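Local coordinates for protein UDP-L-Rhamnose Synthase (Acanthamoeba polyphaga mimivirus, PDB 7JID) that serves as a UDP-L-rhamnose synthase, binding NADP and the UDP-sugar and probably making UDP-L-rhamnose by reducing a 4-keto sugar, as RmlD-family enzymes do, at residues I70-L73 / G77-V80; V80-D85 / S140-F145. All blocks are in the same frame, centred on the assembly; numbering follows the deposited sequence.

Interaction 1: I70-L73 / G77-V80; sequences IDYL and GKLV. With AWU ([[(2~{R},3~{S},4~{R},5~{R})-5-[2,4-bis(oxidanylidene)pyrimidin-1-yl]-3,4-bis(oxidanyl)oxolan-2-yl]methoxy-oxidanyl-phosphoryl] [(2~{R},3~{R},4~{R},5~{R},6~{S})-6-methyl-3,4,5-tris(oxidanyl)oxan-2-yl] hydrogen phosphate), chain C.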
ATOM      1  N   ILE A  70       5.689   4.739 -16.461  1.00 11.03           N
ATOM      2  CA  ILE A  70       5.136   4.861 -15.098  1.00 11.82           C
ATOM      3  C   ILE A  70       4.594   6.255 -14.868  1.00 11.90           C
ATOM      4  O   ILE A  70       3.901   6.447 -13.862  1.00 10.86           O
ATOM      5  CB  ILE A  70       6.175   4.480 -14.034  1.00 12.45           C
ATOM      6  CG1 ILE A  70       7.414   5.393 -14.093  1.00 12.34           C
ATOM      7  CG2 ILE A  70       6.493   3.000 -14.166  1.00 12.94           C
ATOM      8  CD1 ILE A  70       8.236   5.417 -12.819  1.00 14.20           C
ATOM      9  N   ASP A  71       4.797   7.198 -15.797  1.00 11.96           N
ATOM     10  CA  ASP A  71       4.161   8.519 -15.643  1.00 13.15           C
ATOM     11  C   ASP A  71       2.633   8.362 -15.570  1.00 11.79           C
ATOM     12  O   ASP A  71       1.945   9.240 -15.023  1.00 12.67           O
ATOM     13  CB  ASP A  71       4.563   9.420 -16.809  1.00 13.72           C
ATOM     14  CG  ASP A  71       5.879  10.120 -16.571  1.00 14.01           C
ATOM     15  OD1 ASP A  71       6.519   9.799 -15.566  1.00 14.30           O
ATOM     16  OD2 ASP A  71       6.159  11.099 -17.323  1.00 16.61           O
ATOM     17  N   TYR A  72       2.115   7.273 -16.119  1.00 11.88           N
ATOM     18  CA  TYR A  72       0.673   6.948 -16.204  1.00 13.18           C
ATOM     19  C   TYR A  72       0.110   7.069 -14.786  1.00 12.25           C
ATOM     20  O   TYR A  72      -1.018   7.544 -14.594  1.00 13.71           O
ATOM     21  CB  TYR A  72       0.483   5.550 -16.781  1.00 14.09           C
ATOM     22  CG  TYR A  72      -0.907   5.000 -16.607  1.00 14.15           C
ATOM     23  CD1 TYR A  72      -1.206   4.053 -15.638  1.00 15.04           C
ATOM     24  CD2 TYR A  72      -1.918   5.444 -17.428  1.00 16.38           C
ATOM     25  CE1 TYR A  72      -2.499   3.588 -15.453  1.00 17.24           C
ATOM     26  CE2 TYR A  72      -3.207   4.971 -17.275  1.00 17.67           C
ATOM     27  CZ  TYR A  72      -3.499   4.021 -16.313  1.00 17.74           C
ATOM     28  OH  TYR A  72      -4.803   3.605 -16.178  1.00 17.34           O
ATOM     29  N   LEU A  73       0.853   6.590 -13.767  1.00 11.70           N
ATOM     30  CA  LEU A  73       0.325   6.502 -12.380  1.00 13.25           C
ATOM     31  C   LEU A  73       0.272   7.851 -11.675  1.00 13.51           C
ATOM     32  O   LEU A  73      -0.292   7.890 -10.591  1.00 13.14           O
ATOM     33  CB  LEU A  73       1.161   5.532 -11.532  1.00 12.63           C
ATOM     34  CG  LEU A  73       1.252   4.125 -12.106  1.00 13.64           C
ATOM     35  CD1 LEU A  73       2.369   3.346 -11.434  1.00 13.95           C
ATOM     36  CD2 LEU A  73      -0.085   3.435 -11.952  1.00 14.50           C
ATOM     37  N   GLY A  77      -6.685   9.948  -9.876  1.00 16.28           N
ATOM     38  CA  GLY A  77      -7.559   8.776 -10.039  1.00 15.00           C
ATOM     39  C   GLY A  77      -6.790   7.502 -10.291  1.00 13.79           C
ATOM     40  O   GLY A  77      -7.438   6.440 -10.344  1.00 13.96           O
ATOM     41  N   LYS A  78      -5.464   7.581 -10.456  1.00 12.66           N
ATOM     42  CA  LYS A  78      -4.681   6.364 -10.765  1.00 11.73           C
ATOM     43  C   LYS A  78      -4.063   5.743  -9.516  1.00 12.74           C
ATOM     44  O   LYS A  78      -3.504   4.640  -9.670  1.00 12.99           O
ATOM     45  CB  LYS A  78      -3.637   6.586 -11.855  1.00 12.28           C
ATOM     46  CG  LYS A  78      -4.222   7.008 -13.188  1.00 12.36           C
ATOM     47  CD  LYS A  78      -5.256   6.072 -13.730  1.00 16.03           C
ATOM     48  CE  LYS A  78      -5.762   6.491 -15.090  1.00 19.20           C
ATOM     49  NZ  LYS A  78      -6.958   5.718 -15.467  1.00 23.12           N
ATOM     50  N   LEU A  79      -4.063   6.418  -8.380  1.00 10.66           N
ATOM     51  CA  LEU A  79      -3.458   5.826  -7.145  1.00  9.84           C
ATOM     52  C   LEU A  79      -4.141   4.482  -6.897  1.00  9.20           C
ATOM     53  O   LEU A  79      -3.468   3.514  -6.499  1.00  8.68           O
ATOM     54  CB  LEU A  79      -3.637   6.726  -5.933  1.00 10.43           C
ATOM     55  CG  LEU A  79      -3.043   6.153  -4.643  1.00 10.25           C
ATOM     56  CD1 LEU A  79      -1.559   5.808  -4.813  1.00 10.76           C
ATOM     57  CD2 LEU A  79      -3.317   7.099  -3.496  1.00 10.69           C
ATOM     58  N   VAL A  80      -5.471   4.425  -7.009  1.00  9.29           N
ATOM     59  CA  VAL A  80      -6.184   3.144  -6.734  1.00  9.02           C
ATOM     60  C   VAL A  80      -5.630   2.032  -7.639  1.00 10.03           C
ATOM     61  O   VAL A  80      -5.429   0.899  -7.153  1.00  9.04           O
ATOM     62  CB  VAL A  80      -7.714   3.300  -6.825  1.00  9.89           C
ATOM     63  CG1 VAL A  80      -8.171   3.712  -8.222  1.00 10.73           C
ATOM     64  CG2 VAL A  80      -8.413   2.041  -6.309  1.00  9.72           C
TER
HETATM   65  PA  AWU C 301      10.951   5.215 -19.036  1.00 15.89           P
HETATM   66  O1A AWU C 301      10.208   6.399 -18.544  1.00 17.34           O
HETATM   67  O2A AWU C 301      10.777   4.806 -20.489  1.00 14.81           O
HETATM   68  O3A AWU C 301      10.627   3.777 -18.342  1.00 17.99           O
HETATM   69  PB  AWU C 301      10.008   3.522 -16.836  1.00 16.57           P
HETATM   70  O1B AWU C 301      10.741   4.266 -15.693  1.00 16.78           O
HETATM   71  O2B AWU C 301       8.470   3.636 -16.930  1.00 15.79           O
HETATM   72  O3B AWU C 301      10.449   1.990 -16.703  1.00 17.14           O
HETATM   73  C5' AWU C 301       9.267  -0.547 -14.400  1.00 18.49           C
HETATM   74  O5' AWU C 301       9.510   0.203 -15.575  1.00 18.08           O
HETATM   75  C4' AWU C 301      10.548  -1.235 -13.961  1.00 17.75           C
HETATM   76  O4' AWU C 301      10.398  -1.872 -12.673  1.00 16.12           O
HETATM   77  C3' AWU C 301      11.630  -0.211 -13.856  1.00 17.39           C
HETATM   78  O3' AWU C 301      12.853  -0.891 -13.741  1.00 16.18           O
HETATM   79  C2' AWU C 301      11.767   0.648 -15.108  1.00 17.24           C
HETATM   80  C1' AWU C 301      10.476   1.168 -15.564  1.00 17.34           C
HETATM   81  N1  AWU C 301      14.627   8.567 -20.523  1.00 10.49           N
HETATM   82  C2  AWU C 301      15.396   9.410 -21.307  1.00 12.07           C
HETATM   83  O2  AWU C 301      16.628   9.230 -21.394  1.00 10.67           O
HETATM   84  N3  AWU C 301      14.756  10.343 -22.081  1.00 12.38           N
HETATM   85  C4  AWU C 301      13.417  10.561 -21.986  1.00 12.62           C
HETATM   86  O4  AWU C 301      12.895  11.441 -22.765  1.00 12.85           O
HETATM   87  C5  AWU C 301      12.642   9.697 -21.211  1.00 11.84           C
HETATM   88  C6  AWU C 301      13.266   8.762 -20.391  1.00 10.62           C
HETATM   89  C1C AWU C 301      15.275   7.522 -19.681  1.00 10.03           C
HETATM   90  C2C AWU C 301      14.852   7.460 -18.213  1.00  9.18           C
HETATM   91  C3C AWU C 301      15.093   5.966 -17.879  1.00  9.87           C
HETATM   92  C4C AWU C 301      14.796   5.320 -19.194  1.00  9.67           C
HETATM   93  C5C AWU C 301      13.489   4.558 -19.264  1.00 11.23           C
HETATM   94  C6' AWU C 301       8.174  -1.537 -14.795  1.00 19.05           C
HETATM   95  O2' AWU C 301      12.190  -0.192 -16.162  1.00 17.77           O
HETATM   96  O2C AWU C 301      15.694   8.301 -17.466  1.00  9.58           O
HETATM   97  O3C AWU C 301      16.463   5.724 -17.612  1.00  8.38           O
HETATM   98  O4C AWU C 301      14.709   6.331 -20.189  1.00 10.30           O
HETATM   99  O5C AWU C 301      12.471   5.452 -18.758  1.00 13.81           O

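Interaction 2: V80-D85 / S140-F145; sequences VENVKD and SVVKGF. With NAP (NADP nicotinamide-adenine-dinucleotide phosphate), chain D.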
ATOM      1  N   VAL A  80      -5.471   4.425  -7.009  1.00  9.29           N
ATOM      2  CA  VAL A  80      -6.184   3.144  -6.734  1.00  9.02           C
ATOM      3  C   VAL A  80      -5.630   2.032  -7.639  1.00 10.03           C
ATOM      4  O   VAL A  80      -5.429   0.899  -7.153  1.00  9.04           O
ATOM      5  CB  VAL A  80      -7.714   3.300  -6.825  1.00  9.89           C
ATOM      6  CG1 VAL A  80      -8.171   3.712  -8.222  1.00 10.73           C
ATOM      7  CG2 VAL A  80      -8.413   2.041  -6.309  1.00  9.72           C
ATOM      8  N   GLU A  81      -5.378   2.287  -8.923  1.00 10.31           N
ATOM      9  CA  GLU A  81      -4.814   1.245  -9.825  1.00 10.52           C
ATOM     10  C   GLU A  81      -3.398   0.892  -9.377  1.00  9.13           C
ATOM     11  O   GLU A  81      -3.052  -0.268  -9.365  1.00  9.49           O
ATOM     12  CB  GLU A  81      -4.762   1.724 -11.264  1.00 12.06           C
ATOM     13  CG  GLU A  81      -6.121   2.078 -11.810  1.00 13.21           C
ATOM     14  CD  GLU A  81      -6.063   2.475 -13.271  1.00 15.50           C
ATOM     15  OE1 GLU A  81      -5.034   2.215 -13.927  1.00 17.10           O
ATOM     16  OE2 GLU A  81      -7.093   2.974 -13.763  1.00 18.58           O
ATOM     17  N   ASN A  82      -2.624   1.896  -8.981  1.00  9.04           N
ATOM     18  CA  ASN A  82      -1.241   1.722  -8.502  1.00  8.19           C
ATOM     19  C   ASN A  82      -1.282   0.749  -7.316  1.00  8.29           C
ATOM     20  O   ASN A  82      -0.604  -0.282  -7.364  1.00  9.46           O
ATOM     21  CB  ASN A  82      -0.656   3.087  -8.149  1.00  8.44           C
ATOM     22  CG  ASN A  82       0.832   3.048  -7.861  1.00  9.15           C
ATOM     23  OD1 ASN A  82       1.457   1.992  -7.934  1.00  9.44           O
ATOM     24  ND2 ASN A  82       1.428   4.214  -7.597  1.00  9.08           N
ATOM     25  N   VAL A  83      -2.025   1.067  -6.251  1.00  7.82           N
ATOM     26  CA  VAL A  83      -1.941   0.189  -5.051  1.00  7.81           C
ATOM     27  C   VAL A  83      -2.547  -1.171  -5.404  1.00  8.60           C
ATOM     28  O   VAL A  83      -2.030  -2.189  -4.953  1.00  8.68           O
ATOM     29  CB  VAL A  83      -2.627   0.855  -3.849  1.00  7.52           C
ATOM     30  CG1 VAL A  83      -2.521  -0.046  -2.632  1.00  8.35           C
ATOM     31  CG2 VAL A  83      -1.946   2.185  -3.569  1.00  7.92           C
ATOM     32  N   LYS A  84      -3.635  -1.197  -6.181  1.00  8.65           N
ATOM     33  CA  LYS A  84      -4.337  -2.459  -6.511  1.00  8.89           C
ATOM     34  C   LYS A  84      -3.333  -3.416  -7.184  1.00  8.98           C
ATOM     35  O   LYS A  84      -3.257  -4.632  -6.803  1.00  9.49           O
ATOM     36  CB  LYS A  84      -5.494  -2.190  -7.477  1.00  9.37           C
ATOM     37  CG  LYS A  84      -6.256  -3.442  -7.897  1.00 10.25           C
ATOM     38  CD  LYS A  84      -7.126  -3.277  -9.132  1.00 12.25           C
ATOM     39  CE  LYS A  84      -8.109  -2.151  -9.026  1.00 14.43           C
ATOM     40  NZ  LYS A  84      -8.628  -1.906 -10.398  1.00 16.49           N
ATOM     41  N   ASP A  85      -2.663  -2.968  -8.243  1.00  8.24           N
ATOM     42  CA  ASP A  85      -1.902  -3.874  -9.117  1.00  8.55           C
ATOM     43  C   ASP A  85      -0.485  -4.044  -8.604  1.00  8.10           C
ATOM     44  O   ASP A  85       0.113  -5.077  -8.911  1.00  8.76           O
ATOM     45  CB  ASP A  85      -1.976  -3.398 -10.571  1.00  9.80           C
ATOM     46  CG  ASP A  85      -3.381  -3.402 -11.159  1.00 10.01           C
ATOM     47  OD1 ASP A  85      -4.248  -4.178 -10.682  1.00 10.24           O
ATOM     48  OD2 ASP A  85      -3.610  -2.620 -12.136  1.00 10.63           O
ATOM     49  N   SER A 140       7.524   4.000  -7.786  1.00  9.36           N
ATOM     50  CA  SER A 140       8.684   3.584  -6.978  1.00  9.03           C
ATOM     51  C   SER A 140       8.276   3.563  -5.506  1.00  8.96           C
ATOM     52  O   SER A 140       8.679   2.663  -4.738  1.00  9.13           O
ATOM     53  CB  SER A 140       9.901   4.426  -7.209  1.00  9.39           C
ATOM     54  OG  SER A 140      10.476   4.131  -8.474  1.00  9.23           O
ATOM     55  N   VAL A 141       7.435   4.508  -5.115  1.00  9.83           N
ATOM     56  CA  VAL A 141       6.965   4.602  -3.706  1.00  9.36           C
ATOM     57  C   VAL A 141       6.166   3.349  -3.346  1.00  8.09           C
ATOM     58  O   VAL A 141       6.493   2.679  -2.358  1.00  7.89           O
ATOM     59  CB  VAL A 141       6.131   5.858  -3.490  1.00 10.17           C
ATOM     60  CG1 VAL A 141       5.491   5.777  -2.106  1.00  9.62           C
ATOM     61  CG2 VAL A 141       7.021   7.092  -3.604  1.00 10.83           C
ATOM     62  N   VAL A 142       5.186   3.012  -4.157  1.00  8.17           N
ATOM     63  CA  VAL A 142       4.297   1.858  -3.875  1.00  8.37           C
ATOM     64  C   VAL A 142       5.124   0.575  -3.940  1.00  8.52           C
ATOM     65  O   VAL A 142       5.019  -0.252  -3.026  1.00  8.66           O
ATOM     66  CB  VAL A 142       3.094   1.846  -4.822  1.00  8.85           C
ATOM     67  CG1 VAL A 142       2.316   0.530  -4.698  1.00  9.38           C
ATOM     68  CG2 VAL A 142       2.197   3.027  -4.525  1.00  9.14           C
ATOM     69  N   LYS A 143       5.949   0.406  -4.977  1.00  8.55           N
ATOM     70  CA  LYS A 143       6.795  -0.800  -5.168  1.00  7.91           C
ATOM     71  C   LYS A 143       7.794  -0.955  -4.034  1.00  7.63           C
ATOM     72  O   LYS A 143       8.092  -2.091  -3.697  1.00  7.88           O
ATOM     73  CB  LYS A 143       7.451  -0.823  -6.545  1.00  8.56           C
ATOM     74  CG  LYS A 143       6.490  -1.183  -7.672  1.00  9.04           C
ATOM     75  CD  LYS A 143       6.150  -2.695  -7.697  1.00  9.93           C
ATOM     76  CE  LYS A 143       5.441  -3.176  -8.919  1.00 10.60           C
ATOM     77  NZ  LYS A 143       5.315  -4.655  -8.931  1.00 10.02           N
ATOM     78  N   GLY A 144       8.279   0.141  -3.486  1.00  7.63           N
ATOM     79  CA  GLY A 144       9.174   0.085  -2.326  1.00  7.96           C
ATOM     80  C   GLY A 144       8.467  -0.595  -1.188  1.00  8.35           C
ATOM     81  O   GLY A 144       9.044  -1.532  -0.528  1.00  9.73           O
ATOM     82  N   PHE A 145       7.235  -0.189  -0.895  1.00  7.89           N
ATOM     83  CA  PHE A 145       6.482  -0.848   0.187  1.00  8.01           C
ATOM     84  C   PHE A 145       6.179  -2.289  -0.175  1.00  7.31           C
ATOM     85  O   PHE A 145       6.228  -3.131   0.690  1.00  8.86           O
ATOM     86  CB  PHE A 145       5.232  -0.051   0.548  1.00  8.02           C
ATOM     87  CG  PHE A 145       5.588   1.223   1.280  1.00  7.91           C
ATOM     88  CD1 PHE A 145       6.120   1.156   2.558  1.00  8.83           C
ATOM     89  CD2 PHE A 145       5.522   2.458   0.658  1.00  9.23           C
ATOM     90  CE1 PHE A 145       6.500   2.304   3.230  1.00  9.21           C
ATOM     91  CE2 PHE A 145       5.862   3.611   1.344  1.00  8.64           C
ATOM     92  CZ  PHE A 145       6.371   3.521   2.621  1.00  9.11           C
TER
HETATM   93  PA  NAP D 302       2.886  -5.659 -18.910  1.00 15.50           P
HETATM   94  O1A NAP D 302       3.170  -6.077 -20.335  1.00 16.57           O
HETATM   95  O2A NAP D 302       2.008  -4.471 -18.667  1.00 18.01           O
HETATM   96  O5B NAP D 302       2.291  -6.975 -18.262  1.00 14.51           O
HETATM   97  C5B NAP D 302       1.587  -6.916 -17.021  1.00 14.48           C
HETATM   98  C4B NAP D 302       0.457  -7.927 -16.902  1.00 14.67           C
HETATM   99  O4B NAP D 302      -0.094  -7.936 -15.592  1.00 15.00           O
HETATM  100  C3B NAP D 302      -0.643  -7.554 -17.887  1.00 15.63           C
HETATM  101  O3B NAP D 302      -0.904  -8.795 -18.583  1.00 15.53           O
HETATM  102  C2B NAP D 302      -1.786  -7.148 -16.965  1.00 14.92           C
HETATM  103  O2B NAP D 302      -2.984  -7.636 -17.490  1.00 17.56           O
HETATM  104  C1B NAP D 302      -1.505  -7.902 -15.667  1.00 13.56           C
HETATM  105  N9A NAP D 302      -2.088  -7.404 -14.435  1.00 12.99           N
HETATM  106  C8A NAP D 302      -1.922  -6.205 -13.897  1.00 10.96           C
HETATM  107  N7A NAP D 302      -2.573  -6.117 -12.735  1.00 10.32           N
HETATM  108  C5A NAP D 302      -3.182  -7.293 -12.535  1.00 10.79           C
HETATM  109  C6A NAP D 302      -4.032  -7.801 -11.529  1.00 10.93           C
HETATM  110  N6A NAP D 302      -4.348  -7.031 -10.513  1.00  9.79           N
HETATM  111  N1A NAP D 302      -4.489  -9.090 -11.697  1.00  9.96           N
HETATM  112  C2A NAP D 302      -4.106  -9.817 -12.756  1.00 11.74           C
HETATM  113  N3A NAP D 302      -3.317  -9.416 -13.765  1.00 11.74           N
HETATM  114  C4A NAP D 302      -2.836  -8.149 -13.649  1.00 10.91           C
HETATM  115  O3  NAP D 302       4.186  -5.376 -18.003  1.00 16.90           O
HETATM  116  PN  NAP D 302       5.556  -6.247 -17.950  1.00 15.32           P
HETATM  117  O1N NAP D 302       6.571  -5.176 -18.316  1.00 17.55           O
HETATM  118  O2N NAP D 302       5.492  -7.602 -18.518  1.00 16.32           O
HETATM  119  O5D NAP D 302       5.735  -6.348 -16.380  1.00 20.82           O
HETATM  120  C5D NAP D 302       5.370  -7.377 -15.471  1.00 25.98           C
HETATM  121  C4D NAP D 302       5.352  -6.760 -14.041  1.00 22.82           C
HETATM  122  O4D NAP D 302       6.277  -7.457 -13.268  1.00 29.74           O
HETATM  123  C3D NAP D 302       5.843  -5.330 -14.117  1.00 24.84           C
HETATM  124  O3D NAP D 302       5.637  -4.588 -12.856  1.00 32.04           O
HETATM  125  C2D NAP D 302       7.276  -5.752 -14.518  1.00 24.44           C
HETATM  126  O2D NAP D 302       8.342  -4.798 -14.413  1.00 22.24           O
HETATM  127  C1D NAP D 302       7.559  -6.914 -13.603  1.00 23.23           C
HETATM  128  P2B NAP D 302      -4.184  -6.659 -17.843  1.00 20.22           P
HETATM  129  O1X NAP D 302      -3.898  -5.986 -19.116  1.00 23.70           O
HETATM  130  O2X NAP D 302      -5.246  -7.758 -18.035  1.00 22.85           O
HETATM  131  O3X NAP D 302      -4.522  -5.667 -16.725  1.00 18.78           O
HETATM  132  O   HOH W   1       2.859  -5.842  -9.042  1.00 10.78           O

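Interaction 1: I70-L73 / G77-V80
Lys-78 reaches across the turn to Tyr-72, and their side chains meet at about a right angle. The apolar part of the contact comes first: the lysine chain, bent at its second torsion (chi2 -56°), passes CG over one face of the phenol ring and carries CE on to the hydroxyl end, 3.6 Å from Tyr-72 CZ. A long aliphatic stem ending in an amine suits this place, for it can pack on the ring and still deliver a charge to the hydroxyl.

The same stem also packs on two backbone carbonyls, Lys-78 CG lying 3.5 Å from Tyr-72 O and Lys-78 CB 3.8 Å from Leu-73 O.

The polar part is weaker across the turn itself. Lys-78 NZ gives only a weak hydrogen bond to Tyr-72 OH, at 3.1 Å; the stronger partner of that hydroxyl is Glu-81, whose carboxylate also forms a salt bridge with Lys-78.

Ligand binding occupies the other end. Ile-70 N donates a nearly straight bond (163°) to the phosphate oxygen O2B of AWU, 3.0 Å away, while Ile-70 CG1 and CG2 border the same oxygen. Glu-81 thus gathers phenol and amine into one polar cluster, consistent with a link between the phosphate-binding 3-10 turn and the start of helix 79-99.

Interaction 2: V80-D85 / S140-F145
The backbones of helices 79-99 and 138-150 come closest here at Val-83 and Val-142, whose CA atoms are 6.6 Å apart; CB of Val-142 points at the other helix, while that of Val-83 lies alongside it. Val-142 CG2 meets Val-83 CG2 at 4.3 Å, a spacing that the compact valine side chains can fit. Asn-82 and Val-142 run antiparallel, flank to flank, the asparagine chain swinging away from its backbone N (chi1 -171°) and laying its amide against the isopropyl group: ND2 lies 3.4 Å from Val-142 CG2 and OD1 3.5 Å from Val-142 CB. The buried amide finds its polar partners elsewhere, OD1 accepting from Asn-86 and ND2 binding Ser-138 O weakly.

Both helices belong to the Rossmann fold, each connecting neighbouring parallel strands, and Tyr-139 and Lys-143 have the spacing of the YxxxK signature of short-chain dehydrogenases/reductases. A water accepts from Lys-143 NZ at 2.7 Å and donates to Asp-85 O at 2.9 Å, joining the helices beside the cofactor. Lys-143 NZ also bonds to Tyr-106 OH. Asp-85 uses OD1 to accept from the adenine amine N6A of NADP, 2.9 Å away, while its OD2 forms a salt bridge with Arg-61.

From the N terminus, the chain leaves strand 54-57 and enters the loop containing residues 70-73. Interaction 1 closes a short turn there, with three residues between its segments, and leads into helix 79-99. Interaction 2 begins on the same helix, sharing Val-80, and closes a much longer loop that takes in strand 103-109 before returning on helix 138-150. The two loops thus follow one another, neither nesting nor crossing. Leu-73 CD2 packs 3.9 Å from Asn-82 CB, so the contacts also touch directly. Helix 79-99 ties the UDP-sugar loop to helix 138-150 and carries an NADP contact of its own, and both interactions have residues that pack on the second subunit.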